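Local atomic coordinates of diol-dehydratase (Roseburia inulinivorans, PDB entry 5I2A), a protein that probably dehydrates 1,2-propanediol without vitamin B12, as a lyase of the glycyl radical enzyme family. Residues 98-103 and 120-125; 180-185 and 527-532; 226-231 and 245-250; 721-726 and 742-747. All coordinates share one frame; numbering follows the deposited sequence.

Contact 1. Residues 98-103 and 120-125; sequences AEFETV and RLLAAD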
# COMPACT_ATOMS: atom_id res chain seq x y z
N ALA A 98 -12.11 6.54 26.80
CA ALA A 98 -11.57 6.42 28.15
C ALA A 98 -11.73 7.71 28.96
O ALA A 98 -11.60 7.69 30.17
CB ALA A 98 -10.10 6.03 28.11
N GLU A 99 -12.01 8.82 28.29
CA GLU A 99 -12.16 10.10 28.97
C GLU A 99 -13.61 10.59 29.01
O GLU A 99 -13.86 11.74 29.34
CB GLU A 99 -11.29 11.19 28.32
CG GLU A 99 -9.81 11.00 28.52
CD GLU A 99 -8.98 12.20 28.07
OE1 GLU A 99 -9.35 13.36 28.37
OE2 GLU A 99 -7.94 11.96 27.42
N PHE A 100 -14.55 9.73 28.64
CA PHE A 100 -15.96 10.15 28.59
C PHE A 100 -16.44 10.83 29.87
O PHE A 100 -17.19 11.81 29.81
CB PHE A 100 -16.88 8.95 28.32
CG PHE A 100 -17.05 8.63 26.86
CD1 PHE A 100 -16.52 9.44 25.88
CD2 PHE A 100 -17.77 7.50 26.47
CE1 PHE A 100 -16.69 9.15 24.55
CE2 PHE A 100 -17.94 7.20 25.15
CZ PHE A 100 -17.40 8.03 24.18
N GLU A 101 -16.03 10.32 31.02
CA GLU A 101 -16.54 10.80 32.30
C GLU A 101 -15.73 11.96 32.87
O GLU A 101 -16.17 12.62 33.82
CB GLU A 101 -16.60 9.65 33.32
CG GLU A 101 -17.42 8.46 32.84
CD GLU A 101 -18.77 8.90 32.31
OE1 GLU A 101 -19.54 9.50 33.08
OE2 GLU A 101 -19.07 8.66 31.11
N THR A 102 -14.56 12.22 32.29
CA THR A 102 -13.62 13.19 32.87
C THR A 102 -13.30 14.40 31.98
O THR A 102 -12.76 15.40 32.47
CB THR A 102 -12.27 12.52 33.21
OG1 THR A 102 -11.75 11.89 32.04
CG2 THR A 102 -12.45 11.47 34.31
N VAL A 103 -13.62 14.32 30.69
CA VAL A 103 -13.17 15.34 29.77
C VAL A 103 -13.85 16.69 30.05
O VAL A 103 -13.28 17.74 29.80
CB VAL A 103 -13.37 14.92 28.30
CG1 VAL A 103 -14.85 14.73 27.96
CG2 VAL A 103 -12.70 15.91 27.35
N ARG A 120 -23.59 7.48 20.88
CA ARG A 120 -23.39 7.49 19.45
C ARG A 120 -21.93 7.22 19.06
O ARG A 120 -21.67 6.53 18.09
CB ARG A 120 -23.85 8.82 18.87
CG ARG A 120 -25.33 9.06 19.10
CD ARG A 120 -25.91 9.84 17.96
NE ARG A 120 -25.85 11.25 18.18
CZ ARG A 120 -25.69 12.16 17.23
NH1 ARG A 120 -25.54 11.81 15.96
NH2 ARG A 120 -25.68 13.44 17.57
N LEU A 121 -20.99 7.78 19.82
CA LEU A 121 -19.58 7.55 19.55
C LEU A 121 -19.22 6.09 19.78
O LEU A 121 -18.45 5.52 19.01
CB LEU A 121 -18.68 8.46 20.41
CG LEU A 121 -18.67 9.93 20.00
CD1 LEU A 121 -17.80 10.78 20.92
CD2 LEU A 121 -18.23 10.08 18.54
N LEU A 122 -19.79 5.47 20.81
CA LEU A 122 -19.48 4.07 21.10
C LEU A 122 -19.85 3.18 19.93
O LEU A 122 -19.08 2.31 19.54
CB LEU A 122 -20.20 3.59 22.36
CG LEU A 122 -19.62 4.08 23.68
CD1 LEU A 122 -20.49 3.63 24.86
CD2 LEU A 122 -18.20 3.58 23.86
N ALA A 123 -21.03 3.43 19.36
CA ALA A 123 -21.52 2.64 18.25
C ALA A 123 -20.70 2.89 16.99
O ALA A 123 -20.35 1.95 16.28
CB ALA A 123 -23.00 2.94 17.99
N ALA A 124 -20.42 4.15 16.71
CA ALA A 124 -19.65 4.48 15.51
C ALA A 124 -18.20 4.01 15.63
O ALA A 124 -17.66 3.48 14.67
CB ALA A 124 -19.71 5.97 15.24
N ASP A 125 -17.58 4.20 16.79
CA ASP A 125 -16.17 3.88 16.97
C ASP A 125 -15.88 2.38 16.80
O ASP A 125 -14.78 2.00 16.39
CB ASP A 125 -15.67 4.29 18.36
CG ASP A 125 -15.59 5.79 18.56
OD1 ASP A 125 -15.64 6.57 17.60
OD2 ASP A 125 -15.47 6.19 19.73

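Contact 2. Residues 180-185 and 527-532; sequences NGVKEK and ESCLVD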
# COMPACT_ATOMS: atom_id res chain seq x y z
N ASN A 180 -13.81 24.44 -9.88
CA ASN A 180 -14.10 24.09 -11.26
C ASN A 180 -12.82 24.02 -12.07
O ASN A 180 -12.60 23.10 -12.84
CB ASN A 180 -15.06 25.08 -11.89
CG ASN A 180 -15.52 24.65 -13.24
OD1 ASN A 180 -16.25 23.67 -13.37
ND2 ASN A 180 -15.08 25.37 -14.27
N GLY A 181 -11.95 25.02 -11.86
CA GLY A 181 -10.65 25.04 -12.48
C GLY A 181 -9.75 23.90 -12.04
O GLY A 181 -8.99 23.37 -12.85
N VAL A 182 -9.80 23.54 -10.76
CA VAL A 182 -8.98 22.43 -10.28
C VAL A 182 -9.42 21.13 -10.95
O VAL A 182 -8.59 20.36 -11.40
CB VAL A 182 -9.03 22.31 -8.74
CG1 VAL A 182 -8.34 21.02 -8.27
CG2 VAL A 182 -8.38 23.53 -8.10
N LYS A 183 -10.73 20.92 -11.05
CA LYS A 183 -11.27 19.74 -11.71
C LYS A 183 -10.82 19.68 -13.17
O LYS A 183 -10.46 18.61 -13.67
CB LYS A 183 -12.79 19.72 -11.65
CG LYS A 183 -13.33 19.44 -10.27
CD LYS A 183 -14.80 19.11 -10.31
CE LYS A 183 -15.65 20.28 -10.75
NZ LYS A 183 -17.07 19.89 -10.94
N GLU A 184 -10.82 20.82 -13.83
CA GLU A 184 -10.38 20.86 -15.22
C GLU A 184 -8.91 20.49 -15.34
O GLU A 184 -8.50 19.83 -16.28
CB GLU A 184 -10.65 22.23 -15.85
CG GLU A 184 -10.71 22.18 -17.38
CD GLU A 184 -11.26 20.85 -17.92
OE1 GLU A 184 -12.45 20.55 -17.66
OE2 GLU A 184 -10.50 20.11 -18.60
N LYS A 185 -8.10 20.95 -14.39
CA LYS A 185 -6.70 20.57 -14.33
C LYS A 185 -6.56 19.04 -14.17
O LYS A 185 -5.73 18.41 -14.81
CB LYS A 185 -6.03 21.30 -13.17
CG LYS A 185 -4.54 21.09 -12.96
CD LYS A 185 -4.07 22.13 -11.92
CE LYS A 185 -2.71 21.83 -11.31
NZ LYS A 185 -2.40 22.83 -10.24
N GLU A 527 -6.93 17.87 0.27
CA GLU A 527 -5.70 18.58 0.61
C GLU A 527 -4.62 18.38 -0.48
O GLU A 527 -3.94 19.34 -0.86
CB GLU A 527 -5.17 18.13 1.96
CG GLU A 527 -4.00 18.97 2.50
CD GLU A 527 -2.64 18.42 2.11
OE1 GLU A 527 -2.56 17.26 1.66
OE2 GLU A 527 -1.65 19.16 2.27
N SER A 528 -4.50 17.17 -1.01
CA SER A 528 -3.45 16.89 -2.00
C SER A 528 -3.63 17.68 -3.31
O SER A 528 -2.64 18.11 -3.90
CB SER A 528 -3.39 15.39 -2.33
OG SER A 528 -2.97 14.64 -1.21
N CYS A 529 -4.87 17.88 -3.74
CA CYS A 529 -5.08 18.48 -5.05
C CYS A 529 -4.67 19.95 -5.03
O CYS A 529 -4.42 20.53 -6.08
CB CYS A 529 -6.54 18.34 -5.52
SG CYS A 529 -7.79 19.42 -4.75
N LEU A 530 -4.57 20.52 -3.84
CA LEU A 530 -4.14 21.91 -3.71
C LEU A 530 -2.64 22.05 -3.37
O LEU A 530 -2.18 23.10 -2.93
CB LEU A 530 -5.00 22.62 -2.66
CG LEU A 530 -6.50 22.55 -2.91
CD1 LEU A 530 -7.25 23.28 -1.81
CD2 LEU A 530 -6.83 23.13 -4.29
N VAL A 531 -1.88 20.97 -3.57
CA VAL A 531 -0.44 20.98 -3.33
C VAL A 531 0.31 20.36 -4.52
O VAL A 531 0.06 19.21 -4.85
CB VAL A 531 -0.07 20.18 -2.04
CG1 VAL A 531 1.45 20.09 -1.87
CG2 VAL A 531 -0.72 20.77 -0.79
N ASP A 532 1.23 21.11 -5.15
CA ASP A 532 2.08 20.53 -6.19
C ASP A 532 3.00 19.48 -5.57
O ASP A 532 3.53 19.71 -4.49
CB ASP A 532 2.96 21.59 -6.87
CG ASP A 532 2.16 22.68 -7.55
OD1 ASP A 532 0.97 22.49 -7.86
OD2 ASP A 532 2.76 23.74 -7.78
O HOH W 1 -3.54 22.77 -7.61
O HOH W 2 -0.73 20.61 -8.75

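Contact 3. Residues 226-231 and 245-250; sequences KMAEEM and LTIARV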
# COMPACT_ATOMS: atom_id res chain seq x y z
N LYS A 226 -28.54 27.39 0.19
CA LYS A 226 -29.91 26.96 0.41
C LYS A 226 -30.38 27.36 1.79
O LYS A 226 -31.49 27.87 1.94
CB LYS A 226 -30.05 25.45 0.22
CG LYS A 226 -31.46 24.93 0.45
CD LYS A 226 -31.52 23.43 0.23
CE LYS A 226 -32.71 22.79 0.94
NZ LYS A 226 -32.61 21.30 0.92
N MET A 227 -29.55 27.13 2.80
CA MET A 227 -29.92 27.50 4.15
C MET A 227 -30.10 29.02 4.27
O MET A 227 -31.04 29.48 4.91
CB MET A 227 -28.89 27.01 5.17
CG MET A 227 -29.19 27.48 6.59
SD MET A 227 -28.35 26.56 7.88
CE MET A 227 -29.27 25.03 7.86
N ALA A 228 -29.22 29.78 3.64
CA ALA A 228 -29.31 31.23 3.72
C ALA A 228 -30.62 31.73 3.09
O ALA A 228 -31.25 32.63 3.63
CB ALA A 228 -28.13 31.87 3.04
N GLU A 229 -31.00 31.13 1.97
CA GLU A 229 -32.24 31.49 1.28
C GLU A 229 -33.47 31.21 2.13
O GLU A 229 -34.39 32.02 2.20
CB GLU A 229 -32.36 30.75 -0.04
CG GLU A 229 -31.58 31.36 -1.16
CD GLU A 229 -31.65 30.51 -2.40
OE1 GLU A 229 -32.23 29.42 -2.33
OE2 GLU A 229 -31.12 30.94 -3.44
N GLU A 230 -33.49 30.04 2.76
CA GLU A 230 -34.59 29.68 3.64
C GLU A 230 -34.65 30.61 4.86
O GLU A 230 -35.73 30.96 5.33
CB GLU A 230 -34.46 28.22 4.08
CG GLU A 230 -34.51 27.25 2.90
CD GLU A 230 -34.26 25.80 3.29
OE1 GLU A 230 -33.88 25.54 4.45
OE2 GLU A 230 -34.46 24.92 2.44
N MET A 231 -33.48 31.01 5.37
CA MET A 231 -33.46 31.89 6.54
C MET A 231 -33.91 33.29 6.14
O MET A 231 -34.61 33.96 6.90
CB MET A 231 -32.06 31.93 7.17
CG MET A 231 -31.69 30.65 7.91
SD MET A 231 -29.98 30.62 8.47
CE MET A 231 -29.98 31.93 9.70
N LEU A 245 -29.41 37.12 1.85
CA LEU A 245 -29.55 36.96 0.40
C LEU A 245 -28.21 37.10 -0.30
O LEU A 245 -27.96 36.44 -1.30
CB LEU A 245 -30.56 37.95 -0.18
CG LEU A 245 -32.04 37.67 0.09
CD1 LEU A 245 -32.88 38.85 -0.37
CD2 LEU A 245 -32.49 36.38 -0.60
N THR A 246 -27.35 37.97 0.22
CA THR A 246 -26.00 38.10 -0.33
C THR A 246 -25.20 36.81 -0.09
O THR A 246 -24.53 36.31 -0.98
CB THR A 246 -25.24 39.31 0.26
OG1 THR A 246 -25.89 40.52 -0.14
CG2 THR A 246 -23.80 39.33 -0.25
N ILE A 247 -25.32 36.27 1.12
CA ILE A 247 -24.66 35.01 1.47
C ILE A 247 -25.06 33.91 0.48
O ILE A 247 -24.20 33.18 -0.02
CB ILE A 247 -24.99 34.58 2.93
CG1 ILE A 247 -24.28 35.48 3.93
CG2 ILE A 247 -24.56 33.15 3.19
CD1 ILE A 247 -24.75 35.29 5.36
N ALA A 248 -26.34 33.83 0.16
CA ALA A 248 -26.83 32.82 -0.78
C ALA A 248 -26.21 33.00 -2.16
O ALA A 248 -25.81 32.02 -2.79
CB ALA A 248 -28.35 32.86 -0.88
N ARG A 249 -26.11 34.24 -2.63
CA ARG A 249 -25.50 34.50 -3.94
C ARG A 249 -24.01 34.13 -3.92
O ARG A 249 -23.50 33.55 -4.88
CB ARG A 249 -25.66 35.97 -4.36
CG ARG A 249 -27.11 36.37 -4.72
CD ARG A 249 -27.21 37.75 -5.38
NE ARG A 249 -26.58 38.79 -4.57
CZ ARG A 249 -27.20 39.48 -3.62
NH1 ARG A 249 -28.49 39.26 -3.36
NH2 ARG A 249 -26.54 40.40 -2.92
N VAL A 250 -23.33 34.48 -2.84
CA VAL A 250 -21.90 34.21 -2.73
C VAL A 250 -21.62 32.70 -2.73
O VAL A 250 -20.78 32.21 -3.47
CB VAL A 250 -21.31 34.87 -1.46
CG1 VAL A 250 -19.95 34.28 -1.14
CG2 VAL A 250 -21.24 36.38 -1.63

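Contact 4. Residues 721-726 and 742-747; sequences DGVGPT and AKLDHA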
# COMPACT_ATOMS: atom_id res chain seq x y z
N ASP A 721 11.54 27.09 27.42
CA ASP A 721 10.68 27.21 26.26
C ASP A 721 11.48 27.72 25.08
O ASP A 721 11.93 28.85 25.08
CB ASP A 721 9.50 28.15 26.55
CG ASP A 721 9.95 29.47 27.18
OD1 ASP A 721 10.71 29.45 28.16
OD2 ASP A 721 9.52 30.54 26.71
N GLY A 722 11.68 26.86 24.08
CA GLY A 722 12.40 27.23 22.88
C GLY A 722 13.91 27.30 23.02
O GLY A 722 14.51 26.46 23.68
N VAL A 723 14.51 28.30 22.38
CA VAL A 723 15.96 28.47 22.43
C VAL A 723 16.39 29.58 23.39
O VAL A 723 17.58 29.83 23.55
CB VAL A 723 16.55 28.78 21.01
CG1 VAL A 723 16.27 27.63 20.07
CG2 VAL A 723 15.97 30.06 20.45
N GLY A 724 15.44 30.24 24.04
CA GLY A 724 15.76 31.30 24.99
C GLY A 724 16.34 30.78 26.31
O GLY A 724 16.30 29.59 26.61
N PRO A 725 16.87 31.70 27.13
CA PRO A 725 17.50 31.33 28.40
C PRO A 725 16.48 30.87 29.43
O PRO A 725 15.30 31.16 29.31
CB PRO A 725 18.17 32.63 28.86
CG PRO A 725 18.13 33.54 27.67
CD PRO A 725 16.93 33.14 26.89
N THR A 726 16.96 30.18 30.46
CA THR A 726 16.10 29.71 31.53
C THR A 726 15.58 30.91 32.34
O THR A 726 16.32 31.86 32.61
CB THR A 726 16.85 28.73 32.43
OG1 THR A 726 16.94 27.46 31.78
CG2 THR A 726 16.15 28.55 33.76
N ALA A 742 21.67 34.23 19.78
CA ALA A 742 22.17 34.29 18.40
C ALA A 742 23.46 33.50 18.19
O ALA A 742 23.88 33.35 17.06
CB ALA A 742 22.37 35.71 17.97
N LYS A 743 24.09 33.00 19.24
CA LYS A 743 25.29 32.16 19.06
C LYS A 743 24.96 30.73 18.64
O LYS A 743 25.83 29.98 18.19
CB LYS A 743 26.14 32.16 20.34
CG LYS A 743 26.71 33.55 20.67
CD LYS A 743 27.31 33.61 22.07
CE LYS A 743 27.72 35.04 22.43
NZ LYS A 743 28.12 35.17 23.86
N LEU A 744 23.69 30.34 18.77
CA LEU A 744 23.25 29.06 18.25
C LEU A 744 23.27 29.09 16.72
O LEU A 744 23.13 30.17 16.12
CB LEU A 744 21.84 28.73 18.73
CG LEU A 744 21.55 28.68 20.22
CD1 LEU A 744 20.11 28.30 20.41
CD2 LEU A 744 22.47 27.68 20.90
N ASP A 745 23.39 27.93 16.10
CA ASP A 745 23.15 27.85 14.65
C ASP A 745 21.66 27.67 14.40
O ASP A 745 21.14 26.56 14.52
CB ASP A 745 23.94 26.70 14.02
CG ASP A 745 23.86 26.68 12.50
OD1 ASP A 745 22.91 27.24 11.93
OD2 ASP A 745 24.76 26.10 11.88
N HIS A 746 20.97 28.74 14.02
CA HIS A 746 19.53 28.67 13.80
C HIS A 746 19.17 28.10 12.45
O HIS A 746 18.16 27.40 12.32
CB HIS A 746 18.89 30.04 13.95
CG HIS A 746 18.95 30.59 15.34
ND1 HIS A 746 17.85 30.64 16.17
CD2 HIS A 746 19.99 31.09 16.06
CE1 HIS A 746 18.20 31.15 17.33
NE2 HIS A 746 19.50 31.43 17.29
N ALA A 747 19.97 28.42 11.44
CA ALA A 747 19.67 28.07 10.06
C ALA A 747 19.65 26.56 9.84
O ALA A 747 18.85 26.06 9.07
CB ALA A 747 20.68 28.72 9.11

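Contact 1. Residues 98-103 and 120-125
Glu99 O, the carbonyl just ahead of the Phe100 ring that meets Leu121 and Leu122, takes two backbone N-H groups: Val103 N at 2.9 Å and Thr102 N at 3.1 Å. Together they fold residues 99-103 into a hydrogen-bonded turn within the pyruvate formate lyase-like region, and this turn lays one aromatic side chain against helix 115-125. The far end of the Phe100 ring does the touching. Its CE2 lies 3.8 Å from Leu122 CG, which sits at the ring edge in the plane, while CZ stands 4.0 Å from Leu121 CB, also near the plane. Leu121 CD1 comes to 4.1 Å from Phe100 CE1. Leucine suits these helix positions because it offers apolar carbon from CB outward, and the ring edge meets the base of one side chain and the branch point of the other. Leu121 CG stands anti to the carbonyl carbon (chi1 -73°), and chi2 near 178° then stretches CD1 out to meet the ring. Helix 94-97 backs both leucines, Leu96 against Leu121 and Glu97 against Leu122. Putting an alanine at Phe100 would probably open a gap before the two leucines and leave the turn without this apolar hold on helix 115-125. At the end of the helical segment, Asp125 N donates to Leu121 O over 2.7 Å, whereas Asp125 OD2, an acceptor itself, lies 3.1 Å from Leu121 O and near the Glu97 carboxylate, surroundings that may favour a proton on one of the acids.

Contact 2. Residues 180-185 and 527-532
Val182 meets Cys529 and Leu530 with both of its branches, each aimed at a different partner. CG1, anti to the backbone N (chi1 171°), points to Cys529 SG at 3.9 Å. The other branch, CG2, lies 4.1 Å from Leu530 CD2, and the two side chains cross at about a right angle. Residues 527-532 lead out of helix 525-529 into the following loop, so the contact docks them on the side of helix 171-190 in the pyruvate formate lyase-like region. A beta-branched valine suits this face, its two methyls spreading over neighbouring residues. Ile210 beside Cys529 and Ile272 beside Leu530 extend the apolar patch.

Nearly one helical turn on, Lys185 runs out fully extended and crosses Asp532 roughly perpendicularly. Its NZ stops 4.1 Å from Asp532 OD1, too far for a salt bridge. One water accepts from Lys185 NZ at 2.9 Å and donates to Cys529 O; another, a longer 3.2 Å from Lys185 NZ, donates to Asp532 OD1 at 2.7 Å. Gln170 NE2 also donates to that oxygen. Beside the apolar patch, the opposite charges probably attract each other largely through water, which is likely to hold the lysine tip less rigidly than direct contact.

Contact 3. Residues 226-231 and 245-250
Ala228 and Ala248 face each other across two helices that run nearly antiparallel, 158° between their directions, as the arms of a helical hairpin. With only a methyl on each, the segment axes come as close as 7.9 Å and the two CA atoms to 5.4 Å. This side is buried and tightly packed: Ala228 CB lies 4.0 Å from Ala248 CB and 3.8 Å from Ile247 CG2. The isoleucine is beta-branched, and its CG2, anti to the backbone N, is the branch that reaches across to the alanine.

Glu229 lies at the solvent-facing border, close at its base but running outward. Its CG, turned anti to the carbonyl carbon (chi1 -81°), passes 3.6 Å from Ala248 CB, so the aliphatic part of the glutamate roofs the alanine. The extended chain carries the carboxylate onward to a salt bridge with Lys252, one turn along the facing helix. Glutamate suits such a border, apolar at its base and charged at its end.

The hairpin joins helix 200-233 to helix 238-253 through a short connection. Loop residues Ile68 and Val75 lie against Ala228 and Ile247 respectively, while helix 262-279 packs on the second arm at Thr246 and Val250.

Contact 4. Residues 721-726 and 742-747
Val723 gives up the largest share of surface here, and it meets both Leu744 and His746; the two loops that carry them belong to the glycine radical region. The valine sits at the third position of a type II' beta turn from Asp721 to Gly724, whose second position is Gly722; the positive phi there (77°) favours glycine. The turn brings the valine to face residues 742-747. Leu744 answers with one methyl: CD1 lies 3.6 Å from Val723 CB and 3.9 Å from Val723 CG1, the side chains meeting at a slant. Leucine suits the place because its chain, with CD1 extended away from CA, bridges the distance between two loops. Tyr656 also touches it.

His746 touches the valine's other branch, its CE1 standing 4.0 Å from Val723 CG2. The ring is buried, yet both nitrogens are satisfied: ND1 is bonded to Thr753 OG1 and NE2 to the carbonyl oxygen of Val741. These two bonds fix the ring's rotation and hold CE1 against the methyl. Histidine thus offers carbon to the valine while its nitrogens reach Thr753 in a loop and Val741 in helix 734-741.

The two segments flank helix 734-741 in sequence, and its Val741 also lies on Val723. Leu744 rests on Ile558 of helix 558-574 and Ala667 of helix 661-678, whereas backbone bonding of Val723 with Leu754 leads toward strand 756-759.

The four contacts are separate patches of one chain, none touching another. Contacts 2 and 3 are the nearest pair, with centres about 27 Å apart and nearest atoms about 12 Å apart, and helices 171-190 and 200-233, which follow each other in sequence, relate them; helix 262-279 borders both. Contact 1 lies about 36 Å, centre to centre, from each of these. All three fall in the pyruvate formate lyase-like region. Contact 4 belongs instead to the glycine radical region, which also holds Gly817, the predicted radical site, unmodified in this structure. Its centre is about 51 Å from that of contact 3, on the opposite side of the chain's centre.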